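Local structure of putative ADP-Ribosyltransferase Scabin (Streptomyces scabiei 87.22, 5EWY) at residues 54-59 with 94-99; 59-64 with 99-104. The protein probably transfers ADP-ribose from NAD+ to DNA, as a toxin-like member of the ADP-ribosyltransferase superfamily made by a plant-associated Streptomyces. One frame throughout, in Å; residues are numbered along the deposited sequence.

Interaction 1: residues 54-59 with 94-99; sequences DPRVDV and KDVIDG. With 5TQ (4-(8-fluoranyl-6-oxidanylidene-1,3,4,5-tetrahydrobenzo[c][1,6]naphthyridin-2-yl)butanoic acid), chain B.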
loop_
_atom_site.group_PDB
_atom_site.type_symbol
_atom_site.label_atom_id
_atom_site.label_comp_id
_atom_site.label_asym_id
_atom_site.label_seq_id
_atom_site.Cartn_x
_atom_site.Cartn_y
_atom_site.Cartn_z
ATOM N N ASP A 54 0.050 -11.867 4.825
ATOM C CA ASP A 54 -0.058 -12.558 6.108
ATOM C C ASP A 54 -1.545 -12.705 6.395
ATOM O O ASP A 54 -2.179 -11.778 6.922
ATOM C CB ASP A 54 0.641 -11.781 7.221
ATOM C CG ASP A 54 0.786 -12.596 8.478
ATOM O OD1 ASP A 54 -0.012 -13.539 8.672
ATOM O OD2 ASP A 54 1.700 -12.286 9.276
ATOM N N PRO A 55 -2.155 -13.839 6.038
ATOM C CA PRO A 55 -3.607 -13.975 6.214
ATOM C C PRO A 55 -4.041 -14.121 7.663
ATOM O O PRO A 55 -5.247 -14.222 7.922
ATOM C CB PRO A 55 -3.938 -15.232 5.397
ATOM C CG PRO A 55 -2.685 -16.037 5.444
ATOM C CD PRO A 55 -1.558 -15.041 5.429
ATOM N N ARG A 56 -3.113 -14.135 8.620
ATOM C CA ARG A 56 -3.526 -14.188 10.013
ATOM C C ARG A 56 -4.158 -12.888 10.476
ATOM O O ARG A 56 -4.650 -12.824 11.607
ATOM C CB ARG A 56 -2.336 -14.511 10.913
ATOM C CG ARG A 56 -1.674 -15.845 10.617
ATOM C CD ARG A 56 -0.432 -16.013 11.470
ATOM N NE ARG A 56 0.554 -14.972 11.194
ATOM C CZ ARG A 56 1.583 -14.683 11.984
ATOM N NH1 ARG A 56 1.775 -15.360 13.115
ATOM N NH2 ARG A 56 2.423 -13.721 11.647
ATOM N N VAL A 57 -4.151 -11.846 9.648
ATOM C CA VAL A 57 -4.752 -10.589 10.058
ATOM C C VAL A 57 -6.213 -10.820 10.408
ATOM O O VAL A 57 -6.916 -11.605 9.758
ATOM C CB VAL A 57 -4.584 -9.527 8.960
ATOM C CG1 VAL A 57 -5.242 -9.977 7.640
ATOM C CG2 VAL A 57 -5.142 -8.196 9.439
ATOM N N ASP A 58 -6.676 -10.129 11.441
ATOM C CA ASP A 58 -8.029 -10.290 11.961
ATOM C C ASP A 58 -8.839 -9.048 11.603
ATOM O O ASP A 58 -8.787 -8.036 12.307
ATOM C CB ASP A 58 -7.996 -10.512 13.467
ATOM C CG ASP A 58 -9.380 -10.693 14.052
ATOM O OD1 ASP A 58 -10.353 -10.722 13.266
ATOM O OD2 ASP A 58 -9.487 -10.820 15.292
ATOM N N VAL A 59 -9.623 -9.157 10.528
ATOM C CA VAL A 59 -10.393 -8.027 10.010
ATOM C C VAL A 59 -11.366 -7.493 11.050
ATOM O O VAL A 59 -11.693 -6.300 11.048
ATOM C CB VAL A 59 -11.107 -8.447 8.710
ATOM C CG1 VAL A 59 -12.163 -7.429 8.303
ATOM C CG2 VAL A 59 -10.096 -8.633 7.593
ATOM N N LYS A 94 4.223 -5.417 10.016
ATOM C CA LYS A 94 5.130 -5.560 11.155
ATOM C C LYS A 94 4.562 -6.481 12.234
ATOM O O LYS A 94 5.293 -7.320 12.774
ATOM C CB LYS A 94 5.509 -4.175 11.686
ATOM C CG LYS A 94 6.532 -3.488 10.792
ATOM C CD LYS A 94 6.993 -2.143 11.309
ATOM C CE LYS A 94 8.107 -1.612 10.418
ATOM N NZ LYS A 94 8.704 -0.338 10.892
ATOM N N ASP A 95 3.270 -6.367 12.569
ATOM C CA ASP A 95 2.718 -7.212 13.634
ATOM C C ASP A 95 1.211 -7.391 13.456
ATOM O O ASP A 95 0.431 -6.548 13.906
ATOM C CB ASP A 95 3.026 -6.620 14.999
ATOM C CG ASP A 95 2.702 -7.584 16.138
ATOM O OD1 ASP A 95 2.122 -8.662 15.873
ATOM O OD2 ASP A 95 3.031 -7.277 17.305
ATOM N N VAL A 96 0.810 -8.521 12.863
ATOM C CA VAL A 96 -0.611 -8.847 12.734
ATOM C C VAL A 96 -1.225 -9.393 14.010
ATOM O O VAL A 96 -2.455 -9.511 14.093
ATOM C CB VAL A 96 -0.925 -9.893 11.645
ATOM C CG1 VAL A 96 -0.757 -9.301 10.262
ATOM C CG2 VAL A 96 -0.052 -11.144 11.803
ATOM N N ILE A 97 -0.416 -9.745 15.007
ATOM C CA ILE A 97 -0.943 -10.376 16.212
ATOM C C ILE A 97 -1.218 -9.312 17.263
ATOM O O ILE A 97 -2.344 -9.188 17.757
ATOM C CB ILE A 97 0.026 -11.445 16.744
ATOM C CG1 ILE A 97 0.387 -12.450 15.645
ATOM C CG2 ILE A 97 -0.576 -12.153 17.949
ATOM C CD1 ILE A 97 -0.793 -13.179 15.041
ATOM N N ASP A 98 -0.189 -8.538 17.611
ATOM C CA ASP A 98 -0.274 -7.571 18.700
ATOM C C ASP A 98 -0.098 -6.134 18.229
ATOM O O ASP A 98 -0.019 -5.227 19.063
ATOM C CB ASP A 98 0.755 -7.914 19.780
ATOM C CG ASP A 98 0.623 -9.339 20.267
ATOM O OD1 ASP A 98 -0.434 -9.668 20.844
ATOM O OD2 ASP A 98 1.569 -10.132 20.074
ATOM N N GLY A 99 -0.060 -5.895 16.927
ATOM C CA GLY A 99 0.113 -4.551 16.430
ATOM C C GLY A 99 -1.122 -3.688 16.653
ATOM O O GLY A 99 -2.170 -4.127 17.130
HETATM N N12 5TQ B . 6.250 4.410 6.668
HETATM C C13 5TQ B . 7.208 4.020 5.827
HETATM C C15 5TQ B . 6.494 4.392 8.146
HETATM C C17 5TQ B . 6.709 2.003 8.992
HETATM C C01 5TQ B . 2.210 6.055 2.340
HETATM C C02 5TQ B . 1.202 6.530 3.168
HETATM C C03 5TQ B . 1.349 6.520 4.551
HETATM C C04 5TQ B . 2.511 6.009 5.113
HETATM C C05 5TQ B . 3.559 5.540 4.296
HETATM C C06 5TQ B . 3.385 5.554 2.901
HETATM C C07 5TQ B . 4.464 5.086 2.040
HETATM C C08 5TQ B . 4.781 5.009 4.852
HETATM C C09 5TQ B . 5.773 4.559 3.936
HETATM N N10 5TQ B . 5.586 4.589 2.594
HETATM C C11 5TQ B . 5.085 4.930 6.218
HETATM C C14 5TQ B . 7.007 4.027 4.486
HETATM C C16 5TQ B . 7.419 3.303 8.673
HETATM C C18 5TQ B . 6.588 1.125 7.762
HETATM O O19 5TQ B . 4.338 5.102 0.788
HETATM F F20 5TQ B . 0.086 7.015 2.622
HETATM O O21 5TQ B . 6.858 -0.101 7.857
HETATM O O22 5TQ B . 6.232 1.627 6.681
#

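Interaction 2: residues 59-64 with 99-104; sequences VERITP and GQYDIE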
loop_
_atom_site.group_PDB
_atom_site.type_symbol
_atom_site.label_atom_id
_atom_site.label_comp_id
_atom_site.label_asym_id
_atom_site.label_seq_id
_atom_site.Cartn_x
_atom_site.Cartn_y
_atom_site.Cartn_z
ATOM N N VAL A 59 -9.623 -9.157 10.528
ATOM C CA VAL A 59 -10.393 -8.027 10.010
ATOM C C VAL A 59 -11.366 -7.493 11.050
ATOM O O VAL A 59 -11.693 -6.300 11.048
ATOM C CB VAL A 59 -11.107 -8.447 8.710
ATOM C CG1 VAL A 59 -12.163 -7.429 8.303
ATOM C CG2 VAL A 59 -10.096 -8.633 7.593
ATOM N N GLU A 60 -11.867 -8.352 11.935
ATOM C CA GLU A 60 -12.848 -7.892 12.904
ATOM C C GLU A 60 -12.244 -6.958 13.944
ATOM O O GLU A 60 -12.994 -6.271 14.647
ATOM C CB GLU A 60 -13.532 -9.089 13.570
ATOM C CG GLU A 60 -14.449 -9.855 12.620
ATOM C CD GLU A 60 -15.066 -11.096 13.247
ATOM O OE1 GLU A 60 -14.886 -11.312 14.465
ATOM O OE2 GLU A 60 -15.731 -11.860 12.517
ATOM N N ARG A 61 -10.919 -6.909 14.051
ATOM C CA ARG A 61 -10.255 -6.038 15.007
ATOM C C ARG A 61 -9.933 -4.664 14.442
ATOM O O ARG A 61 -9.455 -3.804 15.186
ATOM C CB ARG A 61 -8.965 -6.691 15.502
ATOM C CG ARG A 61 -9.221 -7.866 16.434
ATOM C CD ARG A 61 -7.937 -8.589 16.790
ATOM N NE ARG A 61 -6.983 -7.722 17.477
ATOM C CZ ARG A 61 -5.696 -8.015 17.639
ATOM N NH1 ARG A 61 -5.202 -9.151 17.156
ATOM N NH2 ARG A 61 -4.895 -7.167 18.270
ATOM N N ILE A 62 -10.186 -4.432 13.157
ATOM C CA ILE A 62 -9.932 -3.120 12.580
ATOM C C ILE A 62 -10.882 -2.114 13.206
ATOM O O ILE A 62 -12.092 -2.360 13.310
ATOM C CB ILE A 62 -10.102 -3.154 11.055
ATOM C CG1 ILE A 62 -9.087 -4.098 10.414
ATOM C CG2 ILE A 62 -9.964 -1.758 10.480
ATOM C CD1 ILE A 62 -9.413 -4.431 8.972
ATOM N N THR A 63 -10.336 -0.982 13.636
ATOM C CA THR A 63 -11.146 0.123 14.121
ATOM C C THR A 63 -10.655 1.411 13.483
ATOM O O THR A 63 -9.479 1.527 13.153
ATOM C CB THR A 63 -11.112 0.258 15.675
ATOM O OG1 THR A 63 -9.763 0.425 16.142
ATOM C CG2 THR A 63 -11.708 -0.966 16.326
ATOM N N PRO A 64 -11.558 2.369 13.248
ATOM C CA PRO A 64 -13.007 2.206 13.290
ATOM C C PRO A 64 -13.464 1.334 12.126
ATOM O O PRO A 64 -12.615 0.821 11.394
ATOM C CB PRO A 64 -13.527 3.638 13.142
ATOM C CG PRO A 64 -12.470 4.352 12.424
ATOM C CD PRO A 64 -11.166 3.728 12.831
ATOM N N GLY A 99 -0.060 -5.895 16.927
ATOM C CA GLY A 99 0.113 -4.551 16.430
ATOM C C GLY A 99 -1.122 -3.688 16.653
ATOM O O GLY A 99 -2.170 -4.127 17.130
ATOM N N GLN A 100 -0.976 -2.422 16.274
ATOM C CA GLN A 100 -2.010 -1.406 16.455
ATOM C C GLN A 100 -3.050 -1.547 15.344
ATOM O O GLN A 100 -2.815 -1.125 14.213
ATOM C CB GLN A 100 -1.352 -0.027 16.390
ATOM C CG GLN A 100 -2.301 1.150 16.515
ATOM C CD GLN A 100 -3.126 1.076 17.774
ATOM O OE1 GLN A 100 -4.265 0.607 17.775
ATOM N NE2 GLN A 100 -2.536 1.502 18.879
ATOM N N TYR A 101 -4.215 -2.101 15.683
ATOM C CA TYR A 101 -5.304 -2.236 14.723
ATOM C C TYR A 101 -6.116 -0.961 14.564
ATOM O O TYR A 101 -6.906 -0.866 13.622
ATOM C CB TYR A 101 -6.238 -3.384 15.132
ATOM C CG TYR A 101 -5.826 -4.719 14.564
ATOM C CD1 TYR A 101 -4.793 -5.443 15.130
ATOM C CD2 TYR A 101 -6.455 -5.242 13.443
ATOM C CE1 TYR A 101 -4.409 -6.669 14.610
ATOM C CE2 TYR A 101 -6.076 -6.462 12.917
ATOM C CZ TYR A 101 -5.049 -7.168 13.503
ATOM O OH TYR A 101 -4.659 -8.388 12.995
ATOM N N ASP A 102 -5.959 0.025 15.445
ATOM C CA ASP A 102 -6.702 1.267 15.272
ATOM C C ASP A 102 -6.024 2.133 14.221
ATOM O O ASP A 102 -4.850 2.498 14.359
ATOM C CB ASP A 102 -6.866 2.054 16.563
ATOM C CG ASP A 102 -7.735 3.276 16.353
ATOM O OD1 ASP A 102 -8.968 3.105 16.211
ATOM O OD2 ASP A 102 -7.191 4.395 16.289
ATOM N N ILE A 103 -6.777 2.476 13.178
ATOM C CA ILE A 103 -6.189 3.142 12.021
ATOM C C ILE A 103 -5.737 4.549 12.372
ATOM O O ILE A 103 -4.644 4.979 11.981
ATOM C CB ILE A 103 -7.182 3.129 10.854
ATOM C CG1 ILE A 103 -7.244 1.715 10.270
ATOM C CG2 ILE A 103 -6.770 4.139 9.772
ATOM C CD1 ILE A 103 -8.492 1.433 9.582
ATOM N N GLU A 104 -6.581 5.303 13.086
ATOM C CA GLU A 104 -6.209 6.662 13.457
ATOM C C GLU A 104 -4.930 6.665 14.290
ATOM O O GLU A 104 -4.040 7.496 14.074
ATOM C CB GLU A 104 -7.362 7.312 14.227
ATOM C CG GLU A 104 -7.320 8.815 14.262
ATOM C CD GLU A 104 -8.433 9.420 15.090
ATOM O OE1 GLU A 104 -9.196 8.681 15.778
ATOM O OE2 GLU A 104 -8.544 10.663 15.063
#

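Interaction 1: residues 54-59 with 94-99
V96 pushes its two methyl groups against the turn formed by D54 to V57, and this side chain supplies most of what its own segment contributes. V96 CG2 lies over one face of the R56 guanidinium, 3.6 Å from R56 NH2, and against D54 OD2 at 3.3 Å. With CG1 anti to the carbonyl carbon, CG2 faces the D54-R56 pair while V96 CG1 lies between V57 CB, 4.0 Å away, and the D54 carboxylate.

The surface it meets is fixed from within the turn. R56 grips D54 side-on: R56 NE donates to D54 OD1 at 3.0 Å, and R56 NH2 to D54 OD2 at 2.9 Å, both nearly straight (171° and 170°), each to a syn lone pair and almost in the guanidinium plane. The bend at chi3 (-61°) in R56 brings NE to the carboxylate. D54 OD1 also accepts the backbone N of R56 on its anti side, closing an Asx turn within the type I turn.

Around V96 and V57 the packing is buried and close. Toward solvent it thins: exposed I97 lays CD1 over the same face of the R56 guanidinium, offset toward the rim and 3.9 Å from R56 NH1. The loop of I97 keeps its shape through D95, whose OD1 receives I97 N and D98 N from the same face of the carboxylate, an Asx turn extended to an Asx motif. At the other end of this segment K94 borders the inhibitor pocket, its CE 3.2 Å from the carboxylate O21 of 5TQ.

Aliphatic groups of V96 and I97 thus lie against a carboxylate, a guanidinium and V57, with only van der Waals contact between the segments; the charges of D54 and R56 are largely balanced within their own turn, which would keep the electrostatic cost small.

Interaction 2: residues 59-64 with 99-104
R61 drapes over Y101, the largest bump of this contact, whose ring is received between R61 over its face and I62 beside it. R61 CB sits over one face of the ring, 3.9 Å from its centroid in a CH-pi contact, and farther along the chain the guanidinium covers Y101 CE1 with its centre, the two planes 31° apart. The chain bends at chi3 (61°), which sets NE near Y101 CD1; the guanidinium has its polar partner in I97. On the ring's flank, I62 CG1 packs 4.2 Å from Y101 CD2.

A second bump, I103 CD1, sits against I62 CG2 at 3.6 Å and against T63 O, and P64, after its cis peptide bond, brings CD beside I103 CB more loosely. Between these apolar patches the backbones make a single beta bridge: I103 N donates to T63 O at 2.9 Å, whereas T63 N reaches Y101 O only weakly. T63 OG1 closes the outer side by donating to the anti lone pair of D102 OD1 at 2.8 Å, and D102 OD2 caps S105 N, making D102 the N-cap of helix 103-108.

Beyond the contact, P64 and I103 lean on T148 and I149 of helix 145-149, and I62 and I103 on Y115 of strand 115-119.

Overall arrangement
The two interactions run on from one another along the same pair of chain segments, sharing V59 and G99, with centres about 10 Å apart. The loop 54-64, which precedes strand 75-79, lies along the connection between helices 83-89 and 103-108; interaction 1 meets its middle, and interaction 2 its last residues and the first turn of helix 103-108. They are stitched together by Y101 OH, bonded to V96 O and D58 N, and by R61 NH1, bonded to I97 O. Both lie on one side of the chain's centre, about 15 and 16 Å from it. The early loop thereby backs the segment that carries K94 to the inhibitor pocket.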